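Local coordinates for protein trehalose-6-phosphate phosphatase (Candida albicans, PDB 5DXF) that belongs to glycosyltransferase family 20, whose members adopt the two-domain GT-B fold, at residues A[250-255]-A[276-281]; A[157-162]-A[239-244]. One frame throughout, in Å; residues are numbered along the deposited sequence.

Contact 2 (157-162 with 239-244) closes before contact 1 (250-255 with 276-281) opens, so the two lie in series along the chain. Their centres are about 17 Å apart and their nearest atoms about 5 Å, without touching. Helix 244-251 connects them: it starts at the turn of contact 2 and leads at its far end into contact 1. Both belong to the half built on the nine-stranded mixed sheet. Contact 2 packs the loop that leads into this helix on the last turn of helix 147-160, beside Asp341, Val343 and Arg434 of the other half, consistent with the interface between the two GT-B domains, whereas contact 1 joins the helix exit to the start of edge strand 279-280.

Contact 1: A[250-255]-A[276-281]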
loop_
_atom_site.group_PDB
_atom_site.type_symbol
_atom_site.label_atom_id
_atom_site.label_comp_id
_atom_site.label_asym_id
_atom_site.label_seq_id
_atom_site.Cartn_x
_atom_site.Cartn_y
_atom_site.Cartn_z
ATOM N N GLY A 250 0.021 1.148 -23.040
ATOM C CA GLY A 250 0.317 -0.006 -22.205
ATOM C C GLY A 250 -0.813 -0.428 -21.292
ATOM O O GLY A 250 -1.229 -1.586 -21.300
ATOM N N MET A 251 -1.339 0.523 -20.529
ATOM C CA MET A 251 -2.420 0.227 -19.597
ATOM C C MET A 251 -3.710 -0.160 -20.310
ATOM O O MET A 251 -4.489 -0.967 -19.793
ATOM C CB MET A 251 -2.675 1.419 -18.674
ATOM C CG MET A 251 -1.555 1.686 -17.683
ATOM S SD MET A 251 -1.947 3.012 -16.518
ATOM C CE MET A 251 -1.064 4.385 -17.261
ATOM N N LEU A 252 -3.939 0.396 -21.497
ATOM C CA LEU A 252 -5.207 0.160 -22.196
ATOM C C LEU A 252 -5.422 -1.244 -22.746
ATOM O O LEU A 252 -6.407 -1.490 -23.436
ATOM C CB LEU A 252 -5.351 1.149 -23.344
ATOM C CG LEU A 252 -5.823 2.525 -22.881
ATOM C CD1 LEU A 252 -5.965 3.469 -24.058
ATOM C CD2 LEU A 252 -7.132 2.389 -22.122
ATOM N N GLY A 253 -4.513 -2.168 -22.460
ATOM C CA GLY A 253 -4.654 -3.533 -22.949
ATOM C C GLY A 253 -5.554 -4.409 -22.097
ATOM O O GLY A 253 -6.214 -5.314 -22.616
ATOM N N ALA A 254 -5.580 -4.153 -20.791
ATOM C CA ALA A 254 -6.480 -4.884 -19.900
ATOM C C ALA A 254 -7.932 -4.640 -20.264
ATOM O O ALA A 254 -8.293 -3.546 -20.677
ATOM C CB ALA A 254 -6.229 -4.501 -18.444
ATOM N N ASP A 255 -8.740 -5.688 -20.203
ATOM C CA ASP A 255 -10.179 -5.546 -20.358
ATOM C C ASP A 255 -10.760 -4.744 -19.202
ATOM O O ASP A 255 -11.656 -3.924 -19.381
ATOM C CB ASP A 255 -10.843 -6.917 -20.455
ATOM C CG ASP A 255 -9.971 -7.927 -21.162
ATOM O OD1 ASP A 255 -10.484 -8.660 -22.027
ATOM O OD2 ASP A 255 -8.766 -7.975 -20.852
ATOM N N LEU A 276 -4.316 10.524 -25.274
ATOM C CA LEU A 276 -4.669 9.698 -26.424
ATOM C C LEU A 276 -6.024 10.113 -26.994
ATOM O O LEU A 276 -6.821 10.754 -26.311
ATOM C CB LEU A 276 -4.680 8.215 -26.040
ATOM C CG LEU A 276 -3.315 7.537 -25.886
ATOM C CD1 LEU A 276 -3.454 6.056 -25.558
ATOM C CD2 LEU A 276 -2.489 7.729 -27.146
ATOM N N GLY A 277 -6.277 9.746 -28.246
ATOM C CA GLY A 277 -7.505 10.121 -28.927
ATOM C C GLY A 277 -8.722 9.357 -28.441
ATOM O O GLY A 277 -9.856 9.699 -28.781
ATOM N N CYS A 278 -8.476 8.330 -27.629
ATOM C CA CYS A 278 -9.503 7.391 -27.167
ATOM C C CYS A 278 -10.749 8.068 -26.598
ATOM O O CYS A 278 -10.654 9.041 -25.852
ATOM C CB CYS A 278 -8.907 6.459 -26.115
ATOM S SG CYS A 278 -7.224 5.932 -26.488
ATOM N N GLU A 279 -11.915 7.540 -26.958
ATOM C CA GLU A 279 -13.185 8.123 -26.542
ATOM C C GLU A 279 -13.700 7.487 -25.253
ATOM O O GLU A 279 -13.724 6.261 -25.120
ATOM C CB GLU A 279 -14.220 7.978 -27.656
ATOM C CG GLU A 279 -15.333 8.992 -27.576
ATOM C CD GLU A 279 -16.199 9.003 -28.812
ATOM O OE1 GLU A 279 -16.082 8.076 -29.641
ATOM O OE2 GLU A 279 -16.992 9.952 -28.952
ATOM N N VAL A 280 -14.125 8.331 -24.314
ATOM C CA VAL A 280 -14.378 7.898 -22.941
ATOM C C VAL A 280 -15.754 8.284 -22.389
ATOM O O VAL A 280 -16.387 9.229 -22.870
ATOM C CB VAL A 280 -13.311 8.487 -21.986
ATOM C CG1 VAL A 280 -11.913 8.217 -22.518
ATOM C CG2 VAL A 280 -13.524 9.985 -21.808
ATOM N N ASN A 281 -16.213 7.526 -21.392
ATOM C CA ASN A 281 -17.311 7.947 -20.519
ATOM C C ASN A 281 -16.967 7.547 -19.079
ATOM O O ASN A 281 -15.873 7.036 -18.832
ATOM C CB ASN A 281 -18.656 7.355 -20.976
ATOM C CG ASN A 281 -18.927 5.964 -20.415
ATOM O OD1 ASN A 281 -18.013 5.177 -20.197
ATOM N ND2 ASN A 281 -20.201 5.659 -20.188
#
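The contact between 250-255 and 276-281 is wholly apolar and is carried by one methyl group, Leu252 CD1. It lies 3.9 Å from Leu276 CD1 and 3.7 Å from Cys278 SG. Leu276 CD1 and Cys278 SG are themselves 3.9 Å apart, which makes the three atoms a nearly equilateral triangle with one corner from the first segment and two from the second. The two leucines meet tip to tip. In each, CD1 is anti to CA (chi2 -179° in Leu252 and -178° in Leu276), so the side chains are fully extended and approach only through these terminal methyls. The thiol of Cys278, two residues on from Leu276, supplies the third atom, and both side chains set out toward 250-255. The backbones stay well separated, with 9.8 Å between Leu252 CA and Cys278 CA, and no hydrogen bond spans the gap.

More apolar groups continue this patch. Leu252 also touches Cys272 of helix 262-274 and Val285 of strand 284-287, while Cys278 touches Ala287.

Polar interactions lie at the margins and tie each segment to its own surroundings. Arg216 donates from NE to Gly253 O and forms a salt bridge with Asp255, whose OD2 also accepts from Ile224 N. On the other segment, Glu279 pairs by backbone hydrogen bonding with Ser286.

Leu252 is the first residue beyond helix 244-251, which belongs to the beta-alpha-beta connection between the neighbouring parallel strands 223-227 and 256-259. Leu276 and Cys278 lead from helix 262-274 into 279-280, the outermost strand of the antiparallel extension. The end of helix 244-251 thus packs on the turn that leads into this edge strand, within the Rossmann-like N-terminal domain of a GT-B fold.

Contact 2: A[157-162]-A[239-244]; sequences WPVFHY and RCLSKR
Leu241 reaches Val159 and Phe160 with its CG anti to its own carbonyl carbon (chi1 -62°), which carries its branched end toward the helix. In Val159, CG1 is anti to the backbone N (chi1 169°), leaving CG2 beside that N and turned to the leucine. CG2 of Val159 and CD2 of Leu241 are 4.0 Å apart, and the two side chains cross obliquely. The other leucine methyl, CD1, comes to the rim of the Phe160 ring near its plane, 4.3 Å from CE2, an edge approach rather than a cover over the face. The leucine extends this apolar contact along the same helix, touching Tyr151, Val155 and Leu156.

Residues 157-160 end helix 147-160 with a Schellman motif. Tyr162, with positive phi, is the C-prime residue; its N bonds to Val159 O at 3.0 Å, while Ile163 N reaches back to Pro158 O. Trp157 O is gripped twice by His161, through the backbone N and through ND1, the latter 2.6 Å away with the acceptor near the imidazole plane and an N-H...O angle of 150°. The ND1 bond fixes the rotation of the imidazole, which lies over one face of the Trp157 ring, with His161 CE1 offset toward the rim.

Leu241 opens a type I turn to Arg244, closed by a weak bond from Arg244 N to Leu241 O, and Lys243 is the N-cap of helix 244-251. A weak bond from Arg244 NH1 to Arg239 O, 2.8 Å long, spans the same loop. Arg434, from the later part of the chain, donates its NE to Phe160 O and forms a cation-pi contact with Tyr162, whose ring also stacks with Tyr237.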
loop_
_atom_site.group_PDB
_atom_site.type_symbol
_atom_site.label_atom_id
_atom_site.label_comp_id
_atom_site.label_asym_id
_atom_site.label_seq_id
_atom_site.Cartn_x
_atom_site.Cartn_y
_atom_site.Cartn_z
ATOM N N TRP A 157 6.667 7.114 -9.729
ATOM C CA TRP A 157 6.215 7.315 -8.348
ATOM C C TRP A 157 6.036 8.792 -7.970
ATOM O O TRP A 157 4.991 9.150 -7.420
ATOM C CB TRP A 157 7.173 6.642 -7.354
ATOM C CG TRP A 157 6.959 7.059 -5.916
ATOM C CD1 TRP A 157 7.395 8.210 -5.316
ATOM C CD2 TRP A 157 6.259 6.326 -4.905
ATOM N NE1 TRP A 157 7.001 8.240 -4.002
ATOM C CE2 TRP A 157 6.305 7.095 -3.723
ATOM C CE3 TRP A 157 5.600 5.094 -4.883
ATOM C CZ2 TRP A 157 5.713 6.669 -2.535
ATOM C CZ3 TRP A 157 5.014 4.678 -3.707
ATOM C CH2 TRP A 157 5.073 5.460 -2.549
ATOM N N PRO A 158 7.042 9.655 -8.237
ATOM C CA PRO A 158 6.832 11.061 -7.864
ATOM C C PRO A 158 5.672 11.715 -8.600
ATOM O O PRO A 158 4.909 12.458 -7.982
ATOM C CB PRO A 158 8.147 11.733 -8.259
ATOM C CG PRO A 158 9.131 10.635 -8.301
ATOM C CD PRO A 158 8.384 9.456 -8.803
ATOM N N VAL A 159 5.549 11.449 -9.897
ATOM C CA VAL A 159 4.479 12.028 -10.703
ATOM C C VAL A 159 3.099 11.569 -10.230
ATOM O O VAL A 159 2.194 12.386 -10.053
ATOM C CB VAL A 159 4.646 11.675 -12.194
ATOM C CG1 VAL A 159 3.400 12.056 -12.978
ATOM C CG2 VAL A 159 5.872 12.369 -12.769
ATOM N N PHE A 160 2.943 10.273 -10.010
ATOM C CA PHE A 160 1.675 9.708 -9.575
ATOM C C PHE A 160 1.288 10.253 -8.223
ATOM O O PHE A 160 0.122 10.339 -7.885
ATOM C CB PHE A 160 1.729 8.195 -9.538
ATOM C CG PHE A 160 1.689 7.563 -10.884
ATOM C CD1 PHE A 160 1.127 6.325 -11.056
ATOM C CD2 PHE A 160 2.212 8.206 -11.972
ATOM C CE1 PHE A 160 1.091 5.736 -12.298
ATOM C CE2 PHE A 160 2.186 7.625 -13.216
ATOM C CZ PHE A 160 1.625 6.387 -13.381
ATOM N N HIS A 161 2.293 10.600 -7.443
ATOM C CA HIS A 161 2.089 11.167 -6.128
ATOM C C HIS A 161 2.117 12.681 -6.085
ATOM O O HIS A 161 2.145 13.261 -5.014
ATOM C CB HIS A 161 3.063 10.573 -5.133
ATOM C CG HIS A 161 2.837 9.122 -4.892
ATOM N ND1 HIS A 161 3.291 8.152 -5.750
ATOM C CD2 HIS A 161 2.179 8.476 -3.909
ATOM C CE1 HIS A 161 2.935 6.968 -5.300
ATOM N NE2 HIS A 161 2.265 7.138 -4.180
ATOM N N TYR A 162 2.084 13.312 -7.252
ATOM C CA TYR A 162 2.122 14.764 -7.351
ATOM C C TYR A 162 3.373 15.385 -6.745
ATOM O O TYR A 162 3.298 16.338 -5.986
ATOM C CB TYR A 162 0.879 15.370 -6.705
ATOM C CG TYR A 162 -0.416 15.019 -7.385
ATOM C CD1 TYR A 162 -0.433 14.315 -8.569
ATOM C CD2 TYR A 162 -1.622 15.389 -6.834
ATOM C CE1 TYR A 162 -1.620 13.995 -9.190
ATOM C CE2 TYR A 162 -2.811 15.076 -7.444
ATOM C CZ TYR A 162 -2.806 14.380 -8.623
ATOM O OH TYR A 162 -3.996 14.071 -9.227
ATOM N N ARG A 239 0.976 14.505 -18.013
ATOM C CA ARG A 239 1.474 15.023 -19.276
ATOM C C ARG A 239 2.984 15.209 -19.255
ATOM O O ARG A 239 3.632 15.209 -20.284
ATOM C CB ARG A 239 0.778 16.336 -19.625
ATOM C CG ARG A 239 -0.648 16.160 -20.109
ATOM C CD ARG A 239 -0.984 17.060 -21.278
ATOM N NE ARG A 239 -0.911 18.467 -20.920
ATOM C CZ ARG A 239 -1.792 19.095 -20.159
ATOM N NH1 ARG A 239 -2.834 18.445 -19.673
ATOM N NH2 ARG A 239 -1.626 20.377 -19.889
ATOM N N CYS A 240 3.534 15.383 -18.068
ATOM C CA CYS A 240 4.949 15.628 -17.895
ATOM C C CYS A 240 5.781 14.489 -18.423
ATOM O O CYS A 240 6.882 14.690 -18.890
ATOM C CB CYS A 240 5.261 15.852 -16.429
ATOM S SG CYS A 240 4.337 17.212 -15.714
ATOM N N LEU A 241 5.234 13.295 -18.358
ATOM C CA LEU A 241 5.974 12.137 -18.779
ATOM C C LEU A 241 6.230 12.146 -20.271
ATOM O O LEU A 241 5.340 12.340 -21.070
ATOM C CB LEU A 241 5.232 10.873 -18.377
ATOM C CG LEU A 241 5.013 10.651 -16.886
ATOM C CD1 LEU A 241 4.075 9.481 -16.666
ATOM C CD2 LEU A 241 6.335 10.392 -16.206
ATOM N N SER A 242 7.475 11.905 -20.619
ATOM C CA SER A 242 7.915 11.820 -21.987
ATOM C C SER A 242 7.280 10.650 -22.716
ATOM O O SER A 242 6.972 10.735 -23.898
ATOM C CB SER A 242 9.428 11.733 -22.011
ATOM O OG SER A 242 9.946 12.461 -20.919
ATOM N N LYS A 243 7.110 9.550 -22.000
ATOM C CA LYS A 243 6.562 8.331 -22.558
ATOM C C LYS A 243 5.070 8.184 -22.306
ATOM O O LYS A 243 4.503 7.129 -22.508
ATOM C CB LYS A 243 7.320 7.131 -22.016
ATOM C CG LYS A 243 8.819 7.234 -22.203
ATOM C CD LYS A 243 9.215 6.974 -23.641
ATOM C CE LYS A 243 10.660 7.345 -23.872
ATOM N NZ LYS A 243 10.951 7.471 -25.319
ATOM N N ARG A 244 4.453 9.253 -21.841
ATOM C CA ARG A 244 3.053 9.249 -21.405
ATOM C C ARG A 244 2.124 8.406 -22.288
ATOM O O ARG A 244 1.307 7.624 -21.784
ATOM C CB ARG A 244 2.533 10.686 -21.341
ATOM C CG ARG A 244 2.715 11.459 -22.645
ATOM C CD ARG A 244 2.465 12.950 -22.488
ATOM N NE ARG A 244 2.731 13.672 -23.732
ATOM C CZ ARG A 244 2.756 14.997 -23.849
ATOM N NH1 ARG A 244 2.533 15.769 -22.794
ATOM N NH2 ARG A 244 3.006 15.553 -25.027
#